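Local coordinates for response regulator receiver modulated diguanylate cyclase with PAS/PAC sensor (Desulfovibrio desulfuricans subsp. desulfuricans, PDB 3CG0), which probably synthesises the second messenger cyclic di-GMP under phosphorylation control, this chain being its CheY-like signal receiver domain, at residues L25-Q28 with L29-G33; L118-S121 with I122-A125; A67-G70 with V71-A74. All coordinates share one frame; numbering follows the deposited sequence. Where two conformers were deposited one is given.

Overall arrangement
All three contacts are local ones within a receiver domain built on a five-stranded parallel sheet of order 2-1-3-4-5. Along the chain, contact 1 on helix 19-32 comes first, contact 3 at the start of helix 70-80 next, and contact 2 on helix 115-132 last. Contacts 1 and 2 have centres about 13 Å apart and touch, since their helices share one face of the sheet. Contact 3, its centre about 24 Å and 22 Å from theirs, lies on the other face, where helix 70-80 packs with helices 43-53 and 94-101. It caps the helix after the strand ending in the predicted phosphorylation site, whereas contact 2 reaches the second subunit.

Contact 1: residues L25-Q28 with L29-G33; sequences LRIQ and LESLG
The carbonyl oxygen Ile27 O accepts the regular helical bond from Ser31 N at 3.0 Å, and in one of the two deposited Ser31 conformers also a bond from Ser31 OG at 2.6 Å, so this second grip is probably part-time. The two donors come from opposite faces of the carbonyl plane, with the hydroxyl 38° out of it. What brings OG back to this oxygen is its place beside its own backbone N (chi1 -49°). The turns around it continue the pattern: Leu29 N bonds Leu25 O and Glu30 N bonds Arg26 O, each at 2.9 Å, whereas Leu32 N to Gln28 O is weak at 3.3 Å, close to where Gly33 leaves the helix with a positive phi. On the inner side, Leu29 lays CG over Leu25 O at 3.3 Å, and both leucines run on to Ile14 of strand 11-15. Gln28 extends beyond CG, and its NE2 is taken up by Val113 O. Leu32 reaches His119 of helix 115-132. Ile27 and Ser31 face outward, while Arg26 and Glu30, though exposed, lie against Val36. Helix 19-32, thus amphipathic, is the crossover of a beta-alpha-beta unit joining strands 11-15 and 35-40 in the CheY-like receiver fold.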
loop_
_atom_site.group_PDB
_atom_site.type_symbol
_atom_site.label_atom_id
_atom_site.label_comp_id
_atom_site.label_asym_id
_atom_site.label_seq_id
_atom_site.Cartn_x
_atom_site.Cartn_y
_atom_site.Cartn_z
ATOM N N LEU C 25 -32.845 -2.969 16.480
ATOM C CA LEU C 25 -31.711 -3.045 15.563
ATOM C C LEU C 25 -31.920 -2.246 14.286
ATOM O O LEU C 25 -31.029 -1.526 13.865
ATOM C CB LEU C 25 -31.429 -4.491 15.162
ATOM C CG LEU C 25 -30.221 -5.201 15.734
ATOM C CD1 LEU C 25 -30.121 -6.534 15.039
ATOM C CD2 LEU C 25 -28.970 -4.364 15.508
ATOM N N ARG C 26 -33.086 -2.395 13.660
ATOM C CA ARG C 26 -33.405 -1.668 12.429
ATOM C C ARG C 26 -33.363 -0.152 12.656
ATOM O O ARG C 26 -32.845 0.586 11.820
ATOM C CB ARG C 26 -34.772 -2.097 11.898
ATOM C CG ARG C 26 -34.930 -1.949 10.400
ATOM C CD ARG C 26 -36.259 -2.513 9.908
ATOM N NE ARG C 26 -36.235 -2.683 8.453
ATOM C CZ ARG C 26 -36.927 -3.603 7.787
ATOM N NH1 ARG C 26 -37.724 -4.450 8.435
ATOM N NH2 ARG C 26 -36.819 -3.676 6.469
ATOM N N ILE C 27 -33.904 0.294 13.796
ATOM C CA ILE C 27 -33.901 1.719 14.198
ATOM C C ILE C 27 -32.472 2.246 14.314
ATOM O O ILE C 27 -32.135 3.253 13.698
ATOM C CB ILE C 27 -34.659 1.967 15.538
ATOM C CG1 ILE C 27 -36.166 1.784 15.371
ATOM C CG2 ILE C 27 -34.403 3.378 16.093
ATOM C CD1 ILE C 27 -36.904 1.710 16.692
ATOM N N GLN C 28 -31.635 1.533 15.073
ATOM C CA GLN C 28 -30.207 1.856 15.211
ATOM C C GLN C 28 -29.450 1.904 13.892
ATOM O O GLN C 28 -28.656 2.804 13.690
ATOM C CB GLN C 28 -29.503 0.885 16.153
ATOM C CG GLN C 28 -29.790 1.119 17.619
ATOM C CD GLN C 28 -29.066 0.131 18.508
ATOM O OE1 GLN C 28 -29.390 -1.056 18.537
ATOM N NE2 GLN C 28 -28.083 0.621 19.248
ATOM N N LEU C 29 -29.710 0.950 12.999
ATOM C CA LEU C 29 -29.009 0.886 11.722
ATOM C C LEU C 29 -29.427 1.987 10.774
ATOM O O LEU C 29 -28.589 2.558 10.081
ATOM C CB LEU C 29 -29.204 -0.467 11.041
ATOM C CG LEU C 29 -28.499 -1.663 11.680
ATOM C CD1 LEU C 29 -29.065 -2.920 11.097
ATOM C CD2 LEU C 29 -27.033 -1.588 11.432
ATOM N N GLU C 30 -30.723 2.278 10.751
ATOM C CA GLU C 30 -31.267 3.347 9.920
ATOM C C GLU C 30 -30.761 4.726 10.368
ATOM O O GLU C 30 -30.499 5.585 9.528
ATOM C CB GLU C 30 -32.788 3.313 9.957
ATOM C CG GLU C 30 -33.448 3.658 8.646
ATOM C CD GLU C 30 -33.803 2.425 7.843
ATOM O OE1 GLU C 30 -32.881 1.740 7.344
ATOM O OE2 GLU C 30 -35.013 2.147 7.709
ATOM N N SER C 31 -30.604 4.911 11.682
ATOM C CA SER C 31 -30.080 6.150 12.269
ATOM C C SER C 31 -28.599 6.376 11.952
ATOM O O SER C 31 -28.107 7.510 11.976
ATOM C CB SER C 31 -30.278 6.135 13.788
ATOM O OG SER C 31 -31.609 5.783 14.125
ATOM N N LEU C 32 -27.886 5.284 11.683
ATOM C CA LEU C 32 -26.472 5.351 11.343
ATOM C C LEU C 32 -26.286 5.650 9.854
ATOM O O LEU C 32 -25.246 6.172 9.440
ATOM C CB LEU C 32 -25.749 4.059 11.756
ATOM C CG LEU C 32 -25.525 3.867 13.268
ATOM C CD1 LEU C 32 -25.161 2.432 13.607
ATOM C CD2 LEU C 32 -24.459 4.826 13.819
ATOM N N GLY C 33 -27.303 5.325 9.060
ATOM C CA GLY C 33 -27.288 5.608 7.630
ATOM C C GLY C 33 -27.394 4.372 6.750
ATOM O O GLY C 33 -27.714 4.484 5.560
#

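Contact 2: residues L118-S121 with I122-A125; sequences LHRS and IEMA
Glu123 draws on two side chains of the preceding turn at once, Arg120 three residues back and His119 four residues back, on the last helix of the CheY-like receiver fold. Its OE2 forms a salt bridge with Arg120 NH2 at 2.7 Å. As a hydrogen bond this is bent, with an N-H...O angle of 128°, and counts as weak. OE2 meets the guanidinium edge-on, and the carboxylate is turned 37° from the guanidinium plane. Glu123 OE1 lies 3.3 Å from His119 NE2. One carbon back along the chain, Glu123 CG sits over one face of the His119 imidazole in a CH-pi contact, 4.2 Å from the ring centroid.

The torsions account for these meetings. His119 carries CG anti to the backbone N (chi1 172°), standing the ring out from the helix, where Glu123 crosses it at a slant, while Arg120 bends at chi2 and runs alongside the extended glutamate. Arg120 has a second acidic partner: its NE makes a salt bridge with Asp116 of the second subunit, so Arg120 ties Glu123 of its own helix to that residue. Ser121 and Met124 also pack on the second subunit, against its Met124 and Tyr108 respectively.

Beneath lies the regular helical bonding, from Glu123 N to His119 O at 3.1 Å and from Met124 N to Arg120 O at 2.9 Å. The inner face is largely apolar. Leu118 rests against Leu109 and Leu59 of the sheet, and Ala125 against Ile57. Ser121 OG turns back to the backbone oxygen of Thr117. Leu118 and Ile122 run abreast, with CD1 of Leu118 4.1 Å from CD1 of Ile122.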
loop_
_atom_site.group_PDB
_atom_site.type_symbol
_atom_site.label_atom_id
_atom_site.label_comp_id
_atom_site.label_asym_id
_atom_site.label_seq_id
_atom_site.Cartn_x
_atom_site.Cartn_y
_atom_site.Cartn_z
ATOM N N LEU C 118 -21.768 -0.908 17.099
ATOM C CA LEU C 118 -22.421 -1.450 15.918
ATOM C C LEU C 118 -21.836 -0.848 14.640
ATOM O O LEU C 118 -21.501 -1.574 13.706
ATOM C CB LEU C 118 -23.925 -1.169 16.004
ATOM C CG LEU C 118 -24.844 -1.613 14.877
ATOM C CD1 LEU C 118 -24.690 -3.099 14.696
ATOM C CD2 LEU C 118 -26.285 -1.223 15.199
ATOM N N HIS C 119 -21.688 0.473 14.625
ATOM C CA HIS C 119 -21.178 1.180 13.459
ATOM C C HIS C 119 -19.729 0.834 13.114
ATOM O O HIS C 119 -19.405 0.611 11.948
ATOM C CB HIS C 119 -21.314 2.687 13.651
ATOM C CG HIS C 119 -20.647 3.482 12.577
ATOM N ND1 HIS C 119 -21.069 3.459 11.266
ATOM C CD2 HIS C 119 -19.570 4.303 12.613
ATOM C CE1 HIS C 119 -20.290 4.239 10.539
ATOM N NE2 HIS C 119 -19.371 4.763 11.333
ATOM N N ARG C 120 -18.869 0.789 14.129
ATOM C CA ARG C 120 -17.451 0.473 13.944
ATOM C C ARG C 120 -17.207 -0.992 13.572
ATOM O O ARG C 120 -16.315 -1.285 12.775
ATOM C CB ARG C 120 -16.622 0.861 15.186
ATOM C CG ARG C 120 -16.553 2.369 15.484
ATOM C CD ARG C 120 -16.375 3.200 14.212
ATOM N NE ARG C 120 -15.975 4.587 14.464
ATOM C CZ ARG C 120 -15.850 5.512 13.512
ATOM N NH1 ARG C 120 -15.476 6.748 13.826
ATOM N NH2 ARG C 120 -16.098 5.208 12.243
ATOM N N SER C 121 -17.994 -1.900 14.152
ATOM C CA SER C 121 -17.921 -3.325 13.826
ATOM C C SER C 121 -18.215 -3.590 12.369
ATOM O O SER C 121 -17.478 -4.323 11.719
ATOM C CB SER C 121 -18.907 -4.106 14.672
ATOM O OG SER C 121 -18.731 -3.762 16.019
ATOM N N ILE C 122 -19.280 -2.970 11.865
ATOM C CA ILE C 122 -19.696 -3.097 10.463
ATOM C C ILE C 122 -18.655 -2.520 9.499
ATOM O O ILE C 122 -18.316 -3.155 8.494
ATOM C CB ILE C 122 -21.093 -2.447 10.243
ATOM C CG1 ILE C 122 -22.168 -3.249 10.990
ATOM C CG2 ILE C 122 -21.437 -2.355 8.780
ATOM C CD1 ILE C 122 -23.594 -2.779 10.735
ATOM N N GLU C 123 -18.148 -1.326 9.821
ATOM C CA GLU C 123 -17.074 -0.690 9.054
ATOM C C GLU C 123 -15.843 -1.583 8.974
ATOM O O GLU C 123 -15.329 -1.843 7.883
ATOM C CB GLU C 123 -16.689 0.663 9.660
ATOM C CG GLU C 123 -17.547 1.837 9.193
ATOM C CD GLU C 123 -16.920 3.210 9.484
ATOM O OE1 GLU C 123 -17.343 4.197 8.835
ATOM O OE2 GLU C 123 -16.017 3.306 10.355
ATOM N N MET C 124 -15.405 -2.070 10.129
ATOM C CA MET C 124 -14.224 -2.929 10.220
ATOM C C MET C 124 -14.415 -4.294 9.561
ATOM O O MET C 124 -13.488 -4.819 8.967
ATOM C CB MET C 124 -13.806 -3.117 11.680
ATOM C CG MET C 124 -13.034 -1.961 12.328
ATOM S SD MET C 124 -11.349 -1.799 11.699
ATOM C CE MET C 124 -11.537 -0.446 10.520
ATOM N N ALA C 125 -15.616 -4.857 9.666
ATOM C CA ALA C 125 -15.918 -6.170 9.076
ATOM C C ALA C 125 -15.871 -6.150 7.560
ATOM O O ALA C 125 -15.259 -7.017 6.946
ATOM C CB ALA C 125 -17.251 -6.660 9.552
#

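Contact 3: residues A67-G70 with V71-A74; sequences ALDG and VETA
A capping box starts helix 70-80, with Asp69 at the N-cap and Glu72 three residues on, each side chain facing the other's backbone N-H. Asp69 OD2 accepts from Glu72 N at 2.9 Å, on the syn side of the carboxylate though 32° out of its plane. In return Glu72 OE2 accepts from Asp69 N, a bond that is nearly straight (172°) but weak at 3.3 Å. Asp69 reaches the helix start because CG stands between its backbone N and carbonyl carbon (chi1 58°), a position that swings OD2 over the first turn. Glu72 stays extended beyond CG, and the two side chains run nearly perpendicular to each other.

The box brings two acids close together, Asp69 OD1 lying 3.2 Å from Glu72 OE2. Arg99 of helix 94-101 forms a salt bridge with OD1 through NH2, and it would be expected to ease the repulsion, as would the amide-rich helix start. In the CheY-like fold this helix follows the loop after strand 57-61, whose last residue, Asp61, is the predicted phosphorylation site; the cap ends that loop.

Behind the cap, Asp69 O takes two donors from Thr73. The backbone Thr73 N gives the usual helical bond at 3.0 Å, and Thr73 OG1 bonds the same oxygen at 2.7 Å from the opposite face of the carbonyl plane. Leu68 passes obliquely over Glu72 and Thr73: its CB is 3.4 Å from Thr73 OG1, and its CD2 is 4.0 Å from Glu72 CB. Leu68 also touches Glu44 of helix 43-53. Further in, Ala74 N bonds Gly70 O at 2.9 Å, and the methyl of Ala74 packs on Ile85 and Phe87 of strand 85-89.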
loop_
_atom_site.group_PDB
_atom_site.type_symbol
_atom_site.label_atom_id
_atom_site.label_comp_id
_atom_site.label_asym_id
_atom_site.label_seq_id
_atom_site.Cartn_x
_atom_site.Cartn_y
_atom_site.Cartn_z
ATOM N N ALA C 67 -35.705 -24.230 12.139
ATOM C CA ALA C 67 -35.237 -24.952 10.958
ATOM C C ALA C 67 -33.709 -25.003 10.843
ATOM O O ALA C 67 -33.125 -26.086 10.717
ATOM C CB ALA C 67 -35.853 -24.349 9.703
ATOM N N LEU C 68 -33.083 -23.826 10.871
ATOM C CA LEU C 68 -31.631 -23.688 10.979
ATOM C C LEU C 68 -31.387 -22.858 12.217
ATOM O O LEU C 68 -32.133 -21.917 12.473
ATOM C CB LEU C 68 -31.051 -22.938 9.778
ATOM C CG LEU C 68 -30.957 -23.564 8.392
ATOM C CD1 LEU C 68 -30.500 -22.519 7.411
ATOM C CD2 LEU C 68 -30.002 -24.745 8.367
ATOM N N ASP C 69 -30.363 -23.191 12.993
ATOM C CA ASP C 69 -30.006 -22.343 14.127
ATOM C C ASP C 69 -29.170 -21.147 13.657
ATOM O O ASP C 69 -28.907 -21.009 12.459
ATOM C CB ASP C 69 -29.348 -23.133 15.276
ATOM C CG ASP C 69 -28.086 -23.877 14.857
ATOM O OD1 ASP C 69 -28.060 -25.115 15.022
ATOM O OD2 ASP C 69 -27.115 -23.239 14.386
ATOM N N GLY C 70 -28.766 -20.292 14.593
ATOM C CA GLY C 70 -28.012 -19.080 14.272
ATOM C C GLY C 70 -26.667 -19.392 13.657
ATOM O O GLY C 70 -26.231 -18.734 12.717
ATOM N N VAL C 71 -26.035 -20.437 14.174
ATOM C CA VAL C 71 -24.705 -20.823 13.736
ATOM C C VAL C 71 -24.720 -21.379 12.310
ATOM O O VAL C 71 -23.881 -21.000 11.489
ATOM C CB VAL C 71 -24.023 -21.751 14.780
ATOM C CG1 VAL C 71 -22.708 -22.270 14.277
ATOM C CG2 VAL C 71 -23.785 -20.979 16.072
ATOM N N GLU C 72 -25.700 -22.231 12.015
ATOM C CA GLU C 72 -25.859 -22.833 10.695
ATOM C C GLU C 72 -26.325 -21.837 9.648
ATOM O O GLU C 72 -25.977 -21.951 8.478
ATOM C CB GLU C 72 -26.888 -23.958 10.740
ATOM C CG GLU C 72 -26.492 -25.178 11.549
ATOM C CD GLU C 72 -27.586 -26.229 11.544
ATOM O OE1 GLU C 72 -27.333 -27.340 11.031
ATOM O OE2 GLU C 72 -28.707 -25.936 12.031
ATOM N N THR C 73 -27.164 -20.895 10.067
ATOM C CA THR C 73 -27.589 -19.803 9.203
ATOM C C THR C 73 -26.364 -18.952 8.848
ATOM O O THR C 73 -26.110 -18.704 7.684
ATOM C CB THR C 73 -28.686 -18.958 9.879
ATOM O OG1 THR C 73 -29.792 -19.807 10.219
ATOM C CG2 THR C 73 -29.159 -17.873 8.963
ATOM N N ALA C 74 -25.589 -18.557 9.850
ATOM C CA ALA C 74 -24.348 -17.802 9.596
ATOM C C ALA C 74 -23.310 -18.591 8.776
ATOM O O ALA C 74 -22.734 -18.050 7.844
ATOM C CB ALA C 74 -23.758 -17.354 10.885
#